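Local coordinates for putative pachytene checkpoint protein 2 (Caenorhabditis elegans, PDB 4XGU) that probably binds and hydrolyses ATP as a protein-remodelling AAA+ ATPase and plays a role in meiotic chromosome recombination, at residues F325-M330 and Q377-L382; Y395-E400 and V416-S421; L139-N144 and T186-G191. All coordinates share one frame; numbering follows the deposited sequence.

Interaction 1 (F325-M330 and Q377-L382); sequences FARYSM and QEARGL. With ADP (adenosine-5'-diphosphate), chain H.
Arg327, on helix 324-340, is the residue that reaches the turn where helix 367-378 ends, and there it meets Ala379 and Arg380. The helical turn from Phe325 to Ser329, which holds Arg327, has an added bond: Phe325 O takes Ser329 OG at 2.8 Å as well as Ser329 N, from opposite faces of its plane. Arg327 itself makes the crossing. Its CD sits 3.1 Å from the carbonyl O of Ala379. A bend at chi3 (-80°) then turns the guanidinium across the backbone of Arg380, whose CA lies over one face, offset toward the rim. NH1 comes within 3.0 Å of Arg380 O, but the angle is too poor for a hydrogen bond. NH2 instead forms a salt bridge with Asp324, one turn back on its own helix. Tyr328 packs on helix 367-378, with its OH bonded to the carbonyl of Gln356. Met330 leads to the nucleotide. Its chain is extended beyond CG, which carries CE to 3.4 Å from ADP N6. Both segments belong to the C-terminal AAA+ lid. The chemistry implies a contact in which one buried arginine lies against the backbone of Ala379 and Arg380, with no hydrogen bond across it. Asp324 is its main charge partner and, through a long, weak pair with Arg380, probably offsets that like charge too; the carbonyls may add a little.

Interaction 2 (Y395-E400 and V416-S421); sequences YSKSPE and VKERLS
Lys397 NZ and Glu418 OE2 meet at 2.9 Å in a hydrogen-bonded salt bridge between helix 384-397 and helix 405-420. The two side chains come from opposite directions and span a wide gap, since the CA atoms of Lys397 and Glu418 are 11.4 Å apart. Glu418 is extended beyond CG, and its CG stands anti to the backbone N (chi1 -157°), which sends the carboxylate out toward the lysine. The lysine chain bends only at its last torsion. The ammonium meets OE2 from above the carboxylate plane, 51° out of it. Lys397 CE is also close, 3.2 Å from Glu418 OE2. Glu414 forms a second, long and weak ion pair with Lys397 NZ. Near the end of helix 405-420, Ser421 OG donates to the carbonyl O of Glu418 at 2.6 Å, from above the carbonyl plane. The helices also pack, with Val416 on Leu390 and Glu418 on Leu393. Segment 395-400 also meets a neighbouring subunit: Tyr395 makes a cation-pi contact with Arg158 of that subunit. The bridge is a surface link between two helices of the lid. Its chemistry implies one charge-assisted bond at the protein surface; the weak pair with Glu414 would probably add to the stabilisation of the ammonium.

Interaction 3 (L139-N144 and T186-G191); sequences LIYDSN and TSLCKG. With ADP (adenosine-5'-diphosphate), chain H.
The loop 139-144 passes beside the helical segment 186-191, with the CA atoms of Leu139 and Leu188 7.6 Å apart. Four side chains make the contact. Leu139 CG stands anti to the carbonyl carbon (chi1 -73°), which turns its methyls to the helix. Leu139 CD1 packs on Leu188 CD2 at 3.6 Å, and its other methyl, CD2, rests on Ser187 CB. Tyr141 meets Leu188 from the opposite direction, its CE2 against Leu188 CD2 and its OH alongside CD1; that hydroxyl is bonded to the carbonyl of Thr183. The adenine amino group N6 lies over one face of the Tyr141 ring, offset toward the rim. ADP joins the two segments. The backbone of Ile140 reads the adenine edge: its N donates to ADP N1 at 2.9 Å (161°), and its O accepts from N6 at 2.8 Å. Thr186 N and OG1 both bond ADP O2B, the former at 2.7 Å. Ser187 N reaches ADP O1A at 2.8 Å, and its OG adds a longer bond. Gly184 and Lys185 also bond ADP; with Thr186 they belong to what is, by sequence and geometry, the Walker A P-loop, and Ser187 follows it. The contact lies between the loop joining helices 135-138 and 145-161 and the N-terminal part of helix 185-199. Trp136 packs on Leu188, strand 245-251 backs Thr186 and Cys189, and lid helix 324-340 lies against Ile140.

Overall arrangement
From the N terminus, interaction 3 comes first: it closes a loop running from 139-144 through helix 145-161 and strand 174-178 to the P-loop helix 185-199. Interaction 1 follows, joining helix 324-340 to the end of helix 367-378. Interaction 2 then closes a short loop between helices 384-397 and 405-420. The three are in series, so none nests or crosses. Interactions 1 and 3 both touch ADP and meet directly, Ser329 and Met330 packing on Ile140. Interactions 1 and 2 touch through Ala379 on Val416 and Leu382 on Leu420. Interactions 2 and 3 stay about 15 Å apart at their nearest atoms. Interactions 3 and 1 join core and lid round the nucleotide; interaction 2 links two lid helices.

Interaction 1 (F325-M330 and Q377-L382)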
# COMPACT_ATOMS: atom_id res chain seq x y z
N PHE B 325 44.56 -11.95 10.20
CA PHE B 325 45.58 -12.66 9.44
C PHE B 325 45.51 -12.29 7.96
O PHE B 325 46.54 -12.14 7.30
CB PHE B 325 45.42 -14.17 9.60
CG PHE B 325 46.22 -14.97 8.61
CD1 PHE B 325 47.54 -15.30 8.86
CD2 PHE B 325 45.64 -15.41 7.43
CE1 PHE B 325 48.26 -16.04 7.95
CE2 PHE B 325 46.36 -16.15 6.51
CZ PHE B 325 47.68 -16.47 6.77
N ALA B 326 44.30 -12.16 7.44
CA ALA B 326 44.11 -11.83 6.03
C ALA B 326 44.53 -10.39 5.75
O ALA B 326 45.11 -10.10 4.70
CB ALA B 326 42.66 -12.05 5.62
N ARG B 327 44.23 -9.50 6.69
CA ARG B 327 44.62 -8.09 6.55
C ARG B 327 46.13 -7.96 6.42
O ARG B 327 46.62 -7.22 5.57
CB ARG B 327 44.12 -7.27 7.74
CG ARG B 327 42.68 -6.81 7.63
CD ARG B 327 42.23 -6.12 8.91
NE ARG B 327 41.86 -7.08 9.95
CZ ARG B 327 40.61 -7.31 10.34
NH1 ARG B 327 39.61 -6.64 9.77
NH2 ARG B 327 40.36 -8.19 11.29
N TYR B 328 46.86 -8.68 7.26
CA TYR B 328 48.32 -8.68 7.20
C TYR B 328 48.81 -9.14 5.83
O TYR B 328 49.71 -8.54 5.25
CB TYR B 328 48.91 -9.59 8.30
CG TYR B 328 50.40 -9.84 8.15
CD1 TYR B 328 50.87 -10.87 7.36
CD2 TYR B 328 51.32 -9.04 8.81
CE1 TYR B 328 52.23 -11.10 7.21
CE2 TYR B 328 52.68 -9.26 8.68
CZ TYR B 328 53.13 -10.29 7.88
OH TYR B 328 54.48 -10.52 7.74
N SER B 329 48.20 -10.21 5.34
CA SER B 329 48.58 -10.80 4.06
C SER B 329 48.46 -9.80 2.92
O SER B 329 49.30 -9.75 2.03
CB SER B 329 47.71 -12.03 3.77
OG SER B 329 47.74 -12.94 4.85
N MET B 330 47.40 -8.99 2.96
CA MET B 330 47.20 -7.96 1.95
C MET B 330 48.24 -6.85 2.07
O MET B 330 48.81 -6.41 1.08
CB MET B 330 45.80 -7.36 2.07
CG MET B 330 44.68 -8.37 1.91
SD MET B 330 43.07 -7.61 2.12
CE MET B 330 41.99 -9.02 1.89
N GLN B 377 46.05 -5.04 13.13
CA GLN B 377 45.17 -4.96 14.29
C GLN B 377 44.48 -3.60 14.37
O GLN B 377 43.37 -3.49 14.88
CB GLN B 377 45.94 -5.23 15.58
CG GLN B 377 46.08 -6.70 15.95
CD GLN B 377 46.69 -6.89 17.33
OE1 GLN B 377 47.41 -6.02 17.82
NE2 GLN B 377 46.40 -8.02 17.95
N GLU B 378 45.16 -2.57 13.87
CA GLU B 378 44.61 -1.22 13.89
C GLU B 378 43.67 -0.99 12.71
O GLU B 378 42.90 -0.04 12.71
CB GLU B 378 45.72 -0.17 13.88
CG GLU B 378 46.84 -0.38 14.90
CD GLU B 378 46.40 -0.11 16.33
OE1 GLU B 378 45.21 0.15 16.57
OE2 GLU B 378 47.27 -0.17 17.23
N ALA B 379 43.73 -1.87 11.72
CA ALA B 379 42.95 -1.71 10.50
C ALA B 379 41.75 -2.65 10.44
O ALA B 379 41.43 -3.19 9.39
CB ALA B 379 43.84 -1.94 9.28
N ARG B 380 41.08 -2.82 11.58
CA ARG B 380 39.98 -3.77 11.67
C ARG B 380 38.74 -3.34 10.88
O ARG B 380 38.05 -4.17 10.30
CB ARG B 380 39.61 -4.00 13.14
CG ARG B 380 40.60 -4.88 13.88
CD ARG B 380 40.14 -5.20 15.29
NE ARG B 380 40.91 -6.31 15.85
CZ ARG B 380 41.22 -6.43 17.14
NH1 ARG B 380 40.83 -5.50 18.01
NH2 ARG B 380 41.92 -7.47 17.56
N GLY B 381 38.47 -2.04 10.85
CA GLY B 381 37.30 -1.53 10.17
C GLY B 381 37.39 -1.51 8.65
O GLY B 381 36.38 -1.56 7.96
N LEU B 382 38.62 -1.44 8.13
CA LEU B 382 38.85 -1.31 6.70
C LEU B 382 38.45 -2.55 5.91
O LEU B 382 38.63 -3.68 6.36
CB LEU B 382 40.33 -1.01 6.43
CG LEU B 382 40.85 0.29 7.06
CD1 LEU B 382 42.31 0.51 6.69
CD2 LEU B 382 40.00 1.46 6.61
PB ADP H . 32.82 -6.65 -4.54
O1B ADP H . 32.82 -7.17 -3.12
O2B ADP H . 32.49 -7.70 -5.57
O3B ADP H . 32.09 -5.34 -4.73
PA ADP H . 35.06 -6.45 -6.26
O1A ADP H . 35.17 -7.92 -6.58
O2A ADP H . 34.35 -5.51 -7.20
O3A ADP H . 34.38 -6.30 -4.80
O5' ADP H . 36.56 -5.90 -6.06
C5' ADP H . 36.98 -5.27 -4.86
C4' ADP H . 38.43 -4.84 -5.02
O4' ADP H . 39.08 -4.87 -3.74
C3' ADP H . 39.20 -5.78 -5.94
O3' ADP H . 39.51 -5.12 -7.17
C2' ADP H . 40.46 -6.15 -5.20
O2' ADP H . 41.58 -5.47 -5.78
C1' ADP H . 40.26 -5.68 -3.76
N9 ADP H . 40.01 -6.87 -2.90
C8 ADP H . 38.85 -7.13 -2.27
N7 ADP H . 38.92 -8.28 -1.56
C5 ADP H . 40.16 -8.78 -1.73
C6 ADP H . 40.89 -9.97 -1.25
N6 ADP H . 40.30 -10.87 -0.43
N1 ADP H . 42.17 -10.12 -1.65
C2 ADP H . 42.77 -9.23 -2.47
N3 ADP H . 42.16 -8.12 -2.94
C4 ADP H . 40.87 -7.84 -2.61

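Interaction 2 (Y395-E400 and V416-S421)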
# COMPACT_ATOMS: atom_id res chain seq x y z
N TYR B 395 52.06 6.51 -0.53
CA TYR B 395 53.03 7.04 -1.48
C TYR B 395 53.02 8.57 -1.51
O TYR B 395 54.07 9.20 -1.65
CB TYR B 395 52.75 6.49 -2.88
CG TYR B 395 53.95 6.53 -3.80
CD1 TYR B 395 55.22 6.77 -3.31
CD2 TYR B 395 53.80 6.32 -5.17
CE1 TYR B 395 56.32 6.80 -4.15
CE2 TYR B 395 54.89 6.35 -6.02
CZ TYR B 395 56.14 6.59 -5.50
OH TYR B 395 57.23 6.62 -6.34
N SER B 396 51.83 9.15 -1.40
CA SER B 396 51.68 10.60 -1.47
C SER B 396 52.24 11.29 -0.22
O SER B 396 52.76 12.40 -0.29
CB SER B 396 50.21 10.98 -1.66
OG SER B 396 49.44 10.59 -0.53
N LYS B 397 52.12 10.62 0.92
CA LYS B 397 52.61 11.16 2.19
C LYS B 397 54.14 11.23 2.23
O LYS B 397 54.70 12.17 2.79
CB LYS B 397 52.11 10.32 3.36
CG LYS B 397 50.62 10.43 3.62
CD LYS B 397 50.28 9.94 5.02
CE LYS B 397 48.85 10.29 5.39
NZ LYS B 397 48.75 10.73 6.81
N SER B 398 54.80 10.25 1.64
CA SER B 398 56.25 10.17 1.68
C SER B 398 56.90 11.31 0.91
O SER B 398 56.63 11.49 -0.28
CB SER B 398 56.74 8.84 1.12
OG SER B 398 56.70 8.84 -0.29
N PRO B 399 57.75 12.09 1.58
CA PRO B 399 58.54 13.11 0.90
C PRO B 399 59.48 12.48 -0.12
O PRO B 399 59.38 12.77 -1.32
CB PRO B 399 59.34 13.78 2.03
CG PRO B 399 58.56 13.47 3.27
CD PRO B 399 57.97 12.11 3.04
N GLU B 400 60.36 11.60 0.35
CA GLU B 400 61.34 10.94 -0.50
C GLU B 400 60.70 10.21 -1.67
O GLU B 400 59.55 9.76 -1.60
CB GLU B 400 62.18 9.95 0.33
CG GLU B 400 63.07 10.59 1.39
CD GLU B 400 62.32 10.95 2.66
OE1 GLU B 400 61.07 10.91 2.66
OE2 GLU B 400 62.99 11.26 3.67
N VAL B 416 46.33 4.19 7.64
CA VAL B 416 45.27 3.38 8.23
C VAL B 416 44.40 4.22 9.17
O VAL B 416 43.18 4.22 9.06
CB VAL B 416 45.83 2.17 9.00
CG1 VAL B 416 44.74 1.53 9.84
CG2 VAL B 416 46.44 1.16 8.05
N LYS B 417 45.06 4.93 10.08
CA LYS B 417 44.37 5.79 11.04
C LYS B 417 43.59 6.89 10.33
O LYS B 417 42.48 7.23 10.73
CB LYS B 417 45.37 6.39 12.02
CG LYS B 417 45.25 5.84 13.43
CD LYS B 417 46.61 5.74 14.09
CE LYS B 417 46.48 5.32 15.54
NZ LYS B 417 47.80 5.06 16.17
N GLU B 418 44.18 7.44 9.28
CA GLU B 418 43.55 8.51 8.52
C GLU B 418 42.33 7.98 7.78
O GLU B 418 41.32 8.67 7.65
CB GLU B 418 44.54 9.14 7.55
CG GLU B 418 44.18 10.56 7.13
CD GLU B 418 45.06 11.08 6.01
OE1 GLU B 418 44.72 10.84 4.83
OE2 GLU B 418 46.09 11.72 6.31
N ARG B 419 42.44 6.75 7.29
CA ARG B 419 41.38 6.14 6.50
C ARG B 419 40.18 5.77 7.38
O ARG B 419 39.04 5.78 6.92
CB ARG B 419 41.91 4.91 5.76
CG ARG B 419 41.01 4.41 4.65
CD ARG B 419 40.70 5.51 3.64
NE ARG B 419 40.35 4.97 2.33
CZ ARG B 419 39.16 4.48 2.01
NH1 ARG B 419 38.18 4.46 2.91
NH2 ARG B 419 38.95 4.00 0.79
N LEU B 420 40.45 5.45 8.64
CA LEU B 420 39.40 5.05 9.58
C LEU B 420 38.56 6.23 10.04
O LEU B 420 37.37 6.09 10.32
CB LEU B 420 40.00 4.35 10.79
CG LEU B 420 40.59 2.96 10.55
CD1 LEU B 420 41.35 2.52 11.79
CD2 LEU B 420 39.50 1.96 10.21
N SER B 421 39.18 7.40 10.12
CA SER B 421 38.50 8.61 10.60
C SER B 421 37.38 9.03 9.66
O SER B 421 37.60 9.28 8.48
CB SER B 421 39.50 9.75 10.77
OG SER B 421 40.16 10.04 9.55

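Interaction 3 (L139-N144 and T186-G191)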
# COMPACT_ATOMS: atom_id res chain seq x y z
N LEU B 139 43.87 -12.85 -4.96
CA LEU B 139 42.75 -12.89 -4.03
C LEU B 139 43.17 -13.60 -2.75
O LEU B 139 43.66 -14.74 -2.79
CB LEU B 139 41.54 -13.58 -4.67
CG LEU B 139 40.81 -12.76 -5.74
CD1 LEU B 139 39.70 -13.57 -6.39
CD2 LEU B 139 40.26 -11.49 -5.13
N ILE B 140 42.99 -12.93 -1.61
CA ILE B 140 43.47 -13.44 -0.33
C ILE B 140 42.36 -13.70 0.68
O ILE B 140 41.66 -12.77 1.10
CB ILE B 140 44.48 -12.48 0.31
CG1 ILE B 140 45.62 -12.17 -0.67
CG2 ILE B 140 45.01 -13.06 1.60
CD1 ILE B 140 46.65 -11.21 -0.11
N TYR B 141 42.22 -14.95 1.10
CA TYR B 141 41.25 -15.32 2.11
C TYR B 141 41.88 -16.27 3.13
O TYR B 141 42.88 -16.92 2.83
CB TYR B 141 40.02 -15.97 1.47
CG TYR B 141 39.24 -15.04 0.57
CD1 TYR B 141 38.41 -14.06 1.10
CD2 TYR B 141 39.34 -15.14 -0.81
CE1 TYR B 141 37.69 -13.21 0.28
CE2 TYR B 141 38.63 -14.29 -1.64
CZ TYR B 141 37.81 -13.33 -1.09
OH TYR B 141 37.09 -12.48 -1.91
N ASP B 142 41.30 -16.33 4.32
CA ASP B 142 41.85 -17.11 5.41
C ASP B 142 40.99 -18.34 5.71
O ASP B 142 41.30 -19.13 6.60
CB ASP B 142 41.98 -16.24 6.66
CG ASP B 142 42.71 -16.93 7.79
OD1 ASP B 142 43.59 -17.78 7.51
OD2 ASP B 142 42.42 -16.62 8.97
N SER B 143 39.92 -18.51 4.93
CA SER B 143 38.93 -19.53 5.25
C SER B 143 38.91 -20.70 4.26
O SER B 143 37.98 -21.50 4.28
CB SER B 143 37.54 -18.90 5.30
OG SER B 143 37.23 -18.26 4.07
N ASN B 144 39.94 -20.79 3.42
CA ASN B 144 39.98 -21.78 2.35
C ASN B 144 38.77 -21.66 1.43
O ASN B 144 38.36 -22.62 0.78
CB ASN B 144 40.07 -23.20 2.94
CG ASN B 144 40.77 -24.17 2.01
OD1 ASN B 144 40.20 -25.19 1.61
ND2 ASN B 144 42.01 -23.85 1.64
N THR B 186 32.99 -10.05 -6.84
CA THR B 186 33.07 -9.95 -8.29
C THR B 186 34.37 -10.55 -8.79
O THR B 186 34.38 -11.33 -9.75
CB THR B 186 32.97 -8.48 -8.77
OG1 THR B 186 31.76 -7.90 -8.27
CG2 THR B 186 32.97 -8.42 -10.28
N SER B 187 35.47 -10.20 -8.13
CA SER B 187 36.79 -10.71 -8.50
C SER B 187 36.83 -12.23 -8.43
O SER B 187 37.46 -12.88 -9.27
CB SER B 187 37.87 -10.12 -7.59
OG SER B 187 38.03 -8.73 -7.83
N LEU B 188 36.17 -12.80 -7.43
CA LEU B 188 36.04 -14.25 -7.32
C LEU B 188 35.36 -14.83 -8.56
O LEU B 188 35.82 -15.82 -9.12
CB LEU B 188 35.26 -14.64 -6.07
CG LEU B 188 35.99 -14.60 -4.73
CD1 LEU B 188 35.06 -14.99 -3.60
CD2 LEU B 188 37.20 -15.53 -4.77
N CYS B 189 34.25 -14.22 -8.96
CA CYS B 189 33.51 -14.68 -10.13
C CYS B 189 34.33 -14.58 -11.40
O CYS B 189 34.29 -15.48 -12.24
CB CYS B 189 32.21 -13.88 -10.28
SG CYS B 189 30.97 -14.23 -9.02
N LYS B 190 35.06 -13.47 -11.56
CA LYS B 190 35.90 -13.28 -12.73
C LYS B 190 36.96 -14.38 -12.79
O LYS B 190 37.07 -15.09 -13.79
CB LYS B 190 36.57 -11.91 -12.70
CG LYS B 190 35.65 -10.72 -12.52
CD LYS B 190 34.93 -10.36 -13.80
CE LYS B 190 34.54 -8.88 -13.82
NZ LYS B 190 35.73 -7.98 -13.77
N GLY B 191 37.73 -14.51 -11.71
CA GLY B 191 38.82 -15.45 -11.67
C GLY B 191 38.37 -16.89 -11.78
O GLY B 191 39.05 -17.72 -12.39
PB ADP H . 32.82 -6.65 -4.54
O1B ADP H . 32.82 -7.17 -3.12
O2B ADP H . 32.49 -7.70 -5.57
O3B ADP H . 32.09 -5.34 -4.73
PA ADP H . 35.06 -6.45 -6.26
O1A ADP H . 35.17 -7.92 -6.58
O2A ADP H . 34.35 -5.51 -7.20
O3A ADP H . 34.38 -6.30 -4.80
O5' ADP H . 36.56 -5.90 -6.06
C5' ADP H . 36.98 -5.27 -4.86
C4' ADP H . 38.43 -4.84 -5.02
O4' ADP H . 39.08 -4.87 -3.74
C3' ADP H . 39.20 -5.78 -5.94
O3' ADP H . 39.51 -5.12 -7.17
C2' ADP H . 40.46 -6.15 -5.20
O2' ADP H . 41.58 -5.47 -5.78
C1' ADP H . 40.26 -5.68 -3.76
N9 ADP H . 40.01 -6.87 -2.90
C8 ADP H . 38.85 -7.13 -2.27
N7 ADP H . 38.92 -8.28 -1.56
C5 ADP H . 40.16 -8.78 -1.73
C6 ADP H . 40.89 -9.97 -1.25
N6 ADP H . 40.30 -10.87 -0.43
N1 ADP H . 42.17 -10.12 -1.65
C2 ADP H . 42.77 -9.23 -2.47
N3 ADP H . 42.16 -8.12 -2.94
C4 ADP H . 40.87 -7.84 -2.61